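PDB 3R4S: botulinum neurotoxin type C1 from Clostridium botulinum, which binds gangliosides on the nerve-cell surface through this receptor-binding part of its heavy chain, a step on which entry of the toxin into the cell depends. Local coordinates for residues F47-G52 with I186-N191; S114-F119 with S130-Y135; G158-Y163 with I172-L177. All coordinates share one frame; numbering follows the deposited sequence.

Interaction 1: residues F47-G52 with I186-N191; sequences FDFKLG and ITFEIN
Phe-49 points the tip of its ring at the face of Phe-188. CZ of Phe-49 lies 3.9 Å from CD1 of Phe-188 and reaches that face near its rim, not over its middle. The two planes stand 86° apart and the ring centroids are 5.5 Å apart, so this is a T-shaped pair with Phe-49 as the stem. With CG between the backbone N and the carbonyl carbon (chi1 63°), the Phe-49 ring extends toward 186-191 and its CZ leads.

Leu-51 lies two residues further along the same strand. Its CD1 methyl comes to 3.9 Å from CB of Phe-188 and rests against the peptide that follows, 3.5 Å from Phe-188 O. Ile-190 answers from the other strand. Its CD1 methyl approaches the backbone of 51-52, 3.5 Å from Leu-51 O and 3.7 Å from Gly-52 C.

No direct hydrogen bond joins the segments. One water does: it donates to Gly-52 O and accepts from Ile-190 N, at 2.8 Å from each.

The strands belong to the two different sheets of the N-terminal receptor-binding region, whose family has the concanavalin-like jelly-roll fold. Phe-213 also meets Phe-188 edge-to-face, and Leu-16 touches the side chains of both phenylalanines. Strand 49-52 takes its backbone bonds from its own sheet, as with Ile-210 and Met-208.

The chemistry is therefore that of a sandwich core. Apolar ring and methyl contacts join the sheets, and the water bridge serves two backbone polar atoms where the strands do not pair directly.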
loop_
_atom_site.group_PDB
_atom_site.type_symbol
_atom_site.label_atom_id
_atom_site.label_comp_id
_atom_site.label_asym_id
_atom_site.label_seq_id
_atom_site.Cartn_x
_atom_site.Cartn_y
_atom_site.Cartn_z
ATOM N N PHE A 47 -14.380 2.036 -2.756
ATOM C CA PHE A 47 -15.657 1.785 -2.082
ATOM C C PHE A 47 -15.509 1.025 -0.755
ATOM O O PHE A 47 -16.380 0.235 -0.381
ATOM C CB PHE A 47 -16.597 1.021 -3.019
ATOM C CG PHE A 47 -16.723 1.640 -4.376
ATOM C CD1 PHE A 47 -17.271 2.907 -4.522
ATOM C CD2 PHE A 47 -16.302 0.958 -5.507
ATOM C CE1 PHE A 47 -17.390 3.498 -5.783
ATOM C CE2 PHE A 47 -16.424 1.534 -6.776
ATOM C CZ PHE A 47 -16.971 2.812 -6.910
ATOM N N ASP A 48 -14.411 1.275 -0.049
ATOM C CA ASP A 48 -14.141 0.630 1.234
ATOM C C ASP A 48 -15.096 1.094 2.308
ATOM O O ASP A 48 -15.711 2.157 2.185
ATOM C CB ASP A 48 -12.736 1.013 1.685
ATOM C CG ASP A 48 -12.482 2.484 1.530
ATOM O OD1 ASP A 48 -12.155 2.914 0.402
ATOM O OD2 ASP A 48 -12.649 3.220 2.523
ATOM N N PHE A 49 -15.201 0.311 3.376
ATOM C CA PHE A 49 -15.802 0.814 4.601
ATOM C C PHE A 49 -14.740 1.000 5.677
ATOM O O PHE A 49 -13.748 0.270 5.718
ATOM C CB PHE A 49 -17.009 -0.019 5.075
ATOM C CG PHE A 49 -16.694 -1.460 5.453
ATOM C CD1 PHE A 49 -16.351 -1.789 6.753
ATOM C CD2 PHE A 49 -16.799 -2.483 4.514
ATOM C CE1 PHE A 49 -16.091 -3.117 7.113
ATOM C CE2 PHE A 49 -16.538 -3.808 4.855
ATOM C CZ PHE A 49 -16.188 -4.128 6.163
ATOM N N LYS A 50 -14.930 2.005 6.524
ATOM C CA LYS A 50 -13.940 2.329 7.540
ATOM C C LYS A 50 -14.483 2.146 8.946
ATOM O O LYS A 50 -15.582 2.606 9.251
ATOM C CB LYS A 50 -13.458 3.774 7.386
ATOM C CG LYS A 50 -12.402 4.138 8.420
ATOM C CD LYS A 50 -11.921 5.571 8.273
ATOM C CE LYS A 50 -12.851 6.547 8.984
ATOM N NZ LYS A 50 -12.190 7.877 9.158
ATOM N N LEU A 51 -13.702 1.483 9.796
ATOM C CA LEU A 51 -14.043 1.322 11.207
ATOM C C LEU A 51 -12.968 1.911 12.115
ATOM O O LEU A 51 -11.798 1.969 11.751
ATOM C CB LEU A 51 -14.217 -0.154 11.556
ATOM C CG LEU A 51 -15.199 -0.978 10.734
ATOM C CD1 LEU A 51 -15.219 -2.403 11.262
ATOM C CD2 LEU A 51 -16.602 -0.365 10.751
ATOM N N GLY A 52 -13.373 2.340 13.306
ATOM C CA GLY A 52 -12.453 2.880 14.284
ATOM C C GLY A 52 -12.492 2.054 15.551
ATOM O O GLY A 52 -13.435 1.292 15.769
ATOM N N ILE A 186 -20.280 -13.325 10.755
ATOM C CA ILE A 186 -18.980 -12.678 10.716
ATOM C C ILE A 186 -19.121 -11.244 11.184
ATOM O O ILE A 186 -19.984 -10.511 10.698
ATOM C CB ILE A 186 -18.400 -12.659 9.291
ATOM C CG1 ILE A 186 -18.349 -14.067 8.716
ATOM C CG2 ILE A 186 -17.028 -11.993 9.282
ATOM C CD1 ILE A 186 -17.943 -14.105 7.268
ATOM N N THR A 187 -18.257 -10.839 12.115
ATOM C CA THR A 187 -18.350 -9.512 12.716
ATOM C C THR A 187 -17.072 -8.701 12.519
ATOM O O THR A 187 -16.020 -9.029 13.078
ATOM C CB THR A 187 -18.649 -9.601 14.223
ATOM O OG1 THR A 187 -19.820 -10.399 14.426
ATOM C CG2 THR A 187 -18.887 -8.215 14.802
ATOM N N PHE A 188 -17.174 -7.658 11.702
ATOM C CA PHE A 188 -16.107 -6.694 11.535
ATOM C C PHE A 188 -16.241 -5.631 12.622
ATOM O O PHE A 188 -17.201 -4.870 12.648
ATOM C CB PHE A 188 -16.182 -6.030 10.158
ATOM C CG PHE A 188 -16.109 -7.000 9.005
ATOM C CD1 PHE A 188 -14.941 -7.124 8.254
ATOM C CD2 PHE A 188 -17.212 -7.777 8.663
ATOM C CE1 PHE A 188 -14.870 -8.011 7.176
ATOM C CE2 PHE A 188 -17.150 -8.676 7.593
ATOM C CZ PHE A 188 -15.977 -8.792 6.853
ATOM N N GLU A 189 -15.265 -5.581 13.516
ATOM C CA GLU A 189 -15.248 -4.585 14.576
ATOM C C GLU A 189 -13.890 -4.655 15.234
ATOM O O GLU A 189 -13.366 -5.751 15.460
ATOM C CB GLU A 189 -16.344 -4.874 15.612
ATOM C CG GLU A 189 -16.440 -3.835 16.718
ATOM C CD GLU A 189 -17.536 -4.125 17.745
ATOM O OE1 GLU A 189 -17.845 -5.313 17.995
ATOM O OE2 GLU A 189 -18.084 -3.151 18.308
ATOM N N ILE A 190 -13.307 -3.496 15.536
ATOM C CA ILE A 190 -11.994 -3.474 16.177
ATOM C C ILE A 190 -12.145 -3.573 17.689
ATOM O O ILE A 190 -12.467 -2.587 18.350
ATOM C CB ILE A 190 -11.201 -2.204 15.801
ATOM C CG1 ILE A 190 -11.183 -2.035 14.278
ATOM C CG2 ILE A 190 -9.794 -2.295 16.379
ATOM C CD1 ILE A 190 -10.683 -0.643 13.779
ATOM N N ASN A 191 -11.937 -4.775 18.222
ATOM C CA ASN A 191 -12.135 -5.059 19.642
ATOM C C ASN A 191 -10.832 -5.415 20.346
ATOM O O ASN A 191 -10.258 -6.482 20.122
ATOM C CB ASN A 191 -13.132 -6.209 19.823
ATOM C CG ASN A 191 -14.534 -5.845 19.352
ATOM O OD1 ASN A 191 -14.957 -4.696 19.475
ATOM N ND2 ASN A 191 -15.261 -6.822 18.812
HETATM O O HOH W 1 -14.750 -1.089 15.274
#

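Interaction 2: residues S114-F119 with S130-Y135; sequences SNFLVF and SINFSY
Strands 116-119 and 130-134 run antiparallel with axes 4.6 Å apart, and paired backbone bonds link Leu-117 with Phe-133 and Phe-119 with Ile-131. Beyond the strand, Tyr-135 N donates to Asn-115 O.

Asn-115 adds a side-chain bond. Its ND2 reaches Tyr-135 O at 2.9 Å, with the acceptor close to the amide plane and an N-H...O angle of 157°. Its CB lies over the Tyr-135 ring, 3.6 Å from the centroid, as a CH-pi contact. With CG between the backbone N and the carbonyl carbon (chi1 60°), the amide reaches Tyr-135 O while CB stays over the ring.

Phe-116 leans across to the partner strand. Its CD1 edge meets Asn-132 ND2 at 3.2 Å, the amide plane standing 88° to the ring. CE1 of Phe-116 touches Ser-134 CB at 3.4 Å. On the other face of the sheet, Phe-119 CB packs on Ile-131 CG1 at 4.0 Å. There Leu-117 and Phe-119 also meet Ile-162 and Met-160 of strand 159-164, respectively.

The hairpin thus has two chemistries. The face with Phe-116, Asn-132 and Ser-134 is mixed and partly exposed, while that of Leu-117, Phe-119, Ile-131 and Phe-133 is apolar and buried. The Asn-115 and Tyr-135 bonds carry the pairing past the strand ends.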
loop_
_atom_site.group_PDB
_atom_site.type_symbol
_atom_site.label_atom_id
_atom_site.label_comp_id
_atom_site.label_asym_id
_atom_site.label_seq_id
_atom_site.Cartn_x
_atom_site.Cartn_y
_atom_site.Cartn_z
ATOM N N SER A 114 1.047 -6.444 17.668
ATOM C CA SER A 114 2.380 -6.011 17.257
ATOM C C SER A 114 2.392 -5.823 15.749
ATOM O O SER A 114 1.540 -5.120 15.200
ATOM C CB SER A 114 3.448 -7.034 17.667
ATOM O OG SER A 114 3.490 -7.169 19.073
ATOM N N ASN A 115 3.334 -6.478 15.082
ATOM C CA ASN A 115 3.460 -6.372 13.631
ATOM C C ASN A 115 2.875 -7.577 12.892
ATOM O O ASN A 115 3.240 -7.840 11.740
ATOM C CB ASN A 115 4.929 -6.145 13.231
ATOM C CG ASN A 115 5.836 -7.277 13.676
ATOM O OD1 ASN A 115 5.812 -7.679 14.837
ATOM N ND2 ASN A 115 6.625 -7.813 12.747
ATOM N N PHE A 116 1.958 -8.292 13.553
ATOM C CA PHE A 116 1.377 -9.530 13.022
ATOM C C PHE A 116 -0.106 -9.380 12.687
ATOM O O PHE A 116 -0.855 -8.752 13.429
ATOM C CB PHE A 116 1.475 -10.685 14.036
ATOM C CG PHE A 116 2.877 -11.101 14.372
ATOM C CD1 PHE A 116 3.496 -12.121 13.675
ATOM C CD2 PHE A 116 3.562 -10.492 15.408
ATOM C CE1 PHE A 116 4.787 -12.521 13.991
ATOM C CE2 PHE A 116 4.861 -10.883 15.728
ATOM C CZ PHE A 116 5.472 -11.896 15.018
ATOM N N LEU A 117 -0.521 -9.970 11.568
ATOM C CA LEU A 117 -1.934 -10.226 11.327
ATOM C C LEU A 117 -2.113 -11.736 11.403
ATOM O O LEU A 117 -1.397 -12.488 10.736
ATOM C CB LEU A 117 -2.416 -9.664 9.985
ATOM C CG LEU A 117 -3.893 -9.980 9.661
ATOM C CD1 LEU A 117 -4.584 -8.826 8.979
ATOM C CD2 LEU A 117 -4.008 -11.224 8.794
ATOM N N VAL A 118 -3.049 -12.176 12.241
ATOM C CA VAL A 118 -3.171 -13.590 12.571
ATOM C C VAL A 118 -4.515 -14.177 12.135
ATOM O O VAL A 118 -5.568 -13.617 12.441
ATOM C CB VAL A 118 -3.020 -13.795 14.087
ATOM C CG1 VAL A 118 -3.014 -15.266 14.428
ATOM C CG2 VAL A 118 -1.726 -13.130 14.590
ATOM N N PHE A 119 -4.477 -15.294 11.417
ATOM C CA PHE A 119 -5.685 -16.066 11.131
ATOM C C PHE A 119 -5.722 -17.276 12.037
ATOM O O PHE A 119 -4.725 -17.979 12.172
ATOM C CB PHE A 119 -5.737 -16.528 9.671
ATOM C CG PHE A 119 -6.908 -17.427 9.378
ATOM C CD1 PHE A 119 -8.175 -16.891 9.163
ATOM C CD2 PHE A 119 -6.745 -18.804 9.332
ATOM C CE1 PHE A 119 -9.275 -17.720 8.900
ATOM C CE2 PHE A 119 -7.829 -19.641 9.077
ATOM C CZ PHE A 119 -9.102 -19.095 8.868
ATOM N N SER A 130 -3.150 -21.410 14.444
ATOM C CA SER A 130 -3.007 -20.086 13.844
ATOM C C SER A 130 -1.861 -20.001 12.847
ATOM O O SER A 130 -0.890 -20.739 12.942
ATOM C CB SER A 130 -2.819 -19.015 14.935
ATOM O OG SER A 130 -3.978 -18.893 15.747
ATOM N N ILE A 131 -1.992 -19.081 11.894
ATOM C CA ILE A 131 -0.914 -18.702 10.991
ATOM C C ILE A 131 -0.900 -17.188 10.902
ATOM O O ILE A 131 -1.886 -16.536 11.250
ATOM C CB ILE A 131 -1.126 -19.247 9.581
ATOM C CG1 ILE A 131 -2.513 -18.827 9.053
ATOM C CG2 ILE A 131 -0.986 -20.754 9.570
ATOM C CD1 ILE A 131 -2.833 -19.435 7.694
ATOM N N ASN A 132 0.194 -16.614 10.416
ATOM C CA ASN A 132 0.287 -15.163 10.435
ATOM C C ASN A 132 1.142 -14.542 9.344
ATOM O O ASN A 132 1.972 -15.194 8.711
ATOM C CB ASN A 132 0.779 -14.686 11.795
ATOM C CG ASN A 132 2.220 -15.067 12.047
ATOM O OD1 ASN A 132 2.506 -15.985 12.818
ATOM N ND2 ASN A 132 3.138 -14.374 11.388
ATOM N N PHE A 133 0.890 -13.263 9.118
ATOM C CA PHE A 133 1.739 -12.419 8.310
ATOM C C PHE A 133 2.394 -11.488 9.312
ATOM O O PHE A 133 1.722 -10.982 10.213
ATOM C CB PHE A 133 0.882 -11.618 7.316
ATOM C CG PHE A 133 1.528 -10.351 6.822
ATOM C CD1 PHE A 133 2.827 -10.361 6.332
ATOM C CD2 PHE A 133 0.827 -9.149 6.838
ATOM C CE1 PHE A 133 3.429 -9.193 5.871
ATOM C CE2 PHE A 133 1.415 -7.974 6.380
ATOM C CZ PHE A 133 2.721 -7.995 5.890
ATOM N N SER A 134 3.701 -11.281 9.190
ATOM C CA SER A 134 4.366 -10.260 10.006
ATOM C C SER A 134 5.089 -9.297 9.081
ATOM O O SER A 134 5.793 -9.712 8.166
ATOM C CB SER A 134 5.340 -10.872 11.022
ATOM O OG SER A 134 6.323 -11.662 10.371
ATOM N N TYR A 135 4.892 -8.004 9.296
ATOM C CA TYR A 135 5.518 -7.032 8.415
ATOM C C TYR A 135 6.956 -6.736 8.876
ATOM O O TYR A 135 7.312 -7.030 10.023
ATOM C CB TYR A 135 4.651 -5.776 8.257
ATOM C CG TYR A 135 4.588 -4.820 9.441
ATOM C CD1 TYR A 135 5.676 -4.018 9.764
ATOM C CD2 TYR A 135 3.418 -4.672 10.191
ATOM C CE1 TYR A 135 5.619 -3.120 10.812
ATOM C CE2 TYR A 135 3.351 -3.767 11.255
ATOM C CZ TYR A 135 4.464 -2.994 11.554
ATOM O OH TYR A 135 4.429 -2.087 12.593
#

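Interaction 3: residues G158-Y163 with I172-L177; sequences GNMKIY and IKVKEL
Gly-158 O takes two hydrogen bonds from the facing segment. Val-174 N donates at 2.8 Å along an almost straight N-H...O line of 176°. Lys-173 NZ arrives at 2.8 Å on a lone pair, in the carbonyl plane.

Lys-173 gets there by folding back. Its CB leads away from the partner, but the chain bends at chi2 (67°) and again at chi4 (85°), which returns the ammonium group to the backbone. The same NZ also bonds Val-174 O at 2.9 Å, so it joins the carbonyls of both segments.

Next along the hairpin, Met-160 and Ile-172 form a hydrogen-bonded antiparallel pair. Met-160 N donates to Ile-172 O at 2.8 Å, and Ile-172 N returns a bond to Met-160 O. Asn-159 OD1 lies 3.2 Å from Lys-173 CA, a contact without a hydrogen bond. On the side of the sheet that carries Met-160 and Ile-172, Val-174 CG2 packs on Met-160 CB at 4.0 Å, and Met-160 CG on Ile-172 CB at 4.3 Å.

Further out, Asn-154 of strand 148-155 touches Met-160 and Val-174. Ile-131 of the facing sheet touches Met-160 and Ile-172. Lys-175 NZ bonds Glu-128 O and ties the departing loop to that sheet.

This is the open end of a beta hairpin, 159-164 with 167-173, at the margin of one sheet of a jelly-roll sandwich of the concanavalin-like kind.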
loop_
_atom_site.group_PDB
_atom_site.type_symbol
_atom_site.label_atom_id
_atom_site.label_comp_id
_atom_site.label_asym_id
_atom_site.label_seq_id
_atom_site.Cartn_x
_atom_site.Cartn_y
_atom_site.Cartn_z
ATOM N N GLY A 158 -5.320 -30.965 4.243
ATOM C CA GLY A 158 -4.037 -30.449 3.806
ATOM C C GLY A 158 -3.470 -29.362 4.690
ATOM O O GLY A 158 -3.196 -29.579 5.875
ATOM N N ASN A 159 -3.282 -28.185 4.102
ATOM C CA ASN A 159 -2.646 -27.076 4.796
ATOM C C ASN A 159 -3.544 -25.852 4.929
ATOM O O ASN A 159 -4.520 -25.684 4.182
ATOM C CB ASN A 159 -1.378 -26.680 4.047
ATOM C CG ASN A 159 -0.409 -27.820 3.931
ATOM O OD1 ASN A 159 0.179 -28.245 4.926
ATOM N ND2 ASN A 159 -0.245 -28.338 2.724
ATOM N N MET A 160 -3.210 -25.010 5.894
ATOM C CA MET A 160 -3.817 -23.690 5.987
ATOM C C MET A 160 -2.727 -22.709 5.589
ATOM O O MET A 160 -1.556 -22.852 5.991
ATOM C CB MET A 160 -4.371 -23.404 7.391
ATOM C CG MET A 160 -3.323 -23.338 8.498
ATOM S SD MET A 160 -4.081 -23.097 10.130
ATOM C CE MET A 160 -5.181 -21.759 9.760
ATOM N N LYS A 161 -3.095 -21.749 4.751
ATOM C CA LYS A 161 -2.110 -20.862 4.149
ATOM C C LYS A 161 -2.589 -19.424 4.225
ATOM O O LYS A 161 -3.793 -19.148 4.202
ATOM C CB LYS A 161 -1.879 -21.240 2.683
ATOM C CG LYS A 161 -1.389 -22.668 2.469
ATOM C CD LYS A 161 -1.229 -22.972 0.987
ATOM C CE LYS A 161 -1.452 -24.449 0.728
ATOM N NZ LYS A 161 -1.602 -24.763 -0.726
ATOM N N ILE A 162 -1.646 -18.500 4.314
ATOM C CA ILE A 162 -1.994 -17.106 4.176
ATOM C C ILE A 162 -1.075 -16.476 3.140
ATOM O O ILE A 162 0.133 -16.720 3.138
ATOM C CB ILE A 162 -1.992 -16.346 5.526
ATOM C CG1 ILE A 162 -2.354 -14.875 5.293
ATOM C CG2 ILE A 162 -0.623 -16.444 6.213
ATOM C CD1 ILE A 162 -2.753 -14.157 6.574
ATOM N N TYR A 163 -1.680 -15.718 2.229
ATOM C CA TYR A 163 -0.963 -14.971 1.214
ATOM C C TYR A 163 -1.143 -13.471 1.430
ATOM O O TYR A 163 -2.173 -13.021 1.929
ATOM C CB TYR A 163 -1.510 -15.293 -0.175
ATOM C CG TYR A 163 -1.505 -16.746 -0.608
ATOM C CD1 TYR A 163 -0.734 -17.161 -1.694
ATOM C CD2 TYR A 163 -2.302 -17.689 0.022
ATOM C CE1 TYR A 163 -0.741 -18.490 -2.129
ATOM C CE2 TYR A 163 -2.311 -19.026 -0.401
ATOM C CZ TYR A 163 -1.533 -19.412 -1.477
ATOM O OH TYR A 163 -1.544 -20.725 -1.903
ATOM N N ILE A 172 0.965 -24.184 7.055
ATOM C CA ILE A 172 1.035 -25.160 8.142
ATOM C C ILE A 172 0.050 -26.299 7.888
ATOM O O ILE A 172 -1.083 -26.070 7.461
ATOM C CB ILE A 172 0.734 -24.513 9.519
ATOM C CG1 ILE A 172 1.664 -23.322 9.760
ATOM C CG2 ILE A 172 0.938 -25.512 10.636
ATOM C CD1 ILE A 172 1.662 -22.792 11.198
ATOM N N LYS A 173 0.488 -27.527 8.137
ATOM C CA LYS A 173 -0.383 -28.690 8.011
ATOM C C LYS A 173 -1.529 -28.546 9.001
ATOM O O LYS A 173 -1.300 -28.227 10.160
ATOM C CB LYS A 173 0.397 -29.976 8.305
ATOM C CG LYS A 173 -0.468 -31.245 8.326
ATOM C CD LYS A 173 -1.001 -31.558 6.939
ATOM C CE LYS A 173 -2.121 -32.606 6.949
ATOM N NZ LYS A 173 -3.494 -32.036 7.211
ATOM N N VAL A 174 -2.762 -28.769 8.552
ATOM C CA VAL A 174 -3.899 -28.656 9.452
ATOM C C VAL A 174 -3.960 -29.886 10.352
ATOM O O VAL A 174 -3.922 -31.019 9.864
ATOM C CB VAL A 174 -5.242 -28.522 8.683
ATOM C CG1 VAL A 174 -6.426 -28.531 9.656
ATOM C CG2 VAL A 174 -5.251 -27.259 7.827
ATOM N N LYS A 175 -4.063 -29.666 11.658
ATOM C CA LYS A 175 -4.152 -30.772 12.607
ATOM C C LYS A 175 -5.598 -31.254 12.691
ATOM O O LYS A 175 -6.497 -30.639 12.123
ATOM C CB LYS A 175 -3.649 -30.341 13.985
ATOM C CG LYS A 175 -4.602 -29.413 14.740
ATOM C CD LYS A 175 -3.942 -28.861 16.004
ATOM C CE LYS A 175 -4.977 -28.297 16.982
ATOM N NZ LYS A 175 -4.334 -27.600 18.138
ATOM N N GLU A 176 -5.821 -32.365 13.380
ATOM C CA GLU A 176 -7.174 -32.866 13.569
ATOM C C GLU A 176 -7.976 -31.836 14.366
ATOM O O GLU A 176 -7.595 -31.451 15.473
ATOM C CB GLU A 176 -7.150 -34.211 14.298
ATOM C CG GLU A 176 -8.386 -35.069 14.049
ATOM C CD GLU A 176 -8.249 -36.475 14.619
ATOM O OE1 GLU A 176 -8.712 -37.434 13.959
ATOM O OE2 GLU A 176 -7.673 -36.620 15.722
ATOM N N LEU A 177 -9.074 -31.364 13.793
ATOM C CA LEU A 177 -9.871 -30.338 14.462
ATOM C C LEU A 177 -11.284 -30.844 14.700
ATOM O O LEU A 177 -12.261 -30.134 14.463
ATOM C CB LEU A 177 -9.888 -29.050 13.640
ATOM C CG LEU A 177 -8.537 -28.362 13.460
ATOM C CD1 LEU A 177 -8.658 -27.269 12.412
ATOM C CD2 LEU A 177 -8.023 -27.790 14.783
#

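How the interactions relate
All three contacts lie in the N-terminal receptor-binding region. Interactions 2 and 3 are nested in the chain loop that interaction 1 closes. Interactions 2 and 3 each lie within a hairpin, one in each of the two facing sheets, and they touch. Phe-119 CD2 meets Met-160 CE at 3.4 Å, and Ile-131 CG2 packs on Ile-172 CG1 at 3.7 Å. Interaction 1 joins the same two sheets elsewhere. Its centre is about 18 Å from that of interaction 2 and 26 Å from that of interaction 3, and it touches neither. The sialic acid pockets, with Tyr-265 and Tyr-286 in one and Lys-291 and Tyr-309 in the other, belong to the C-terminal trefoil part.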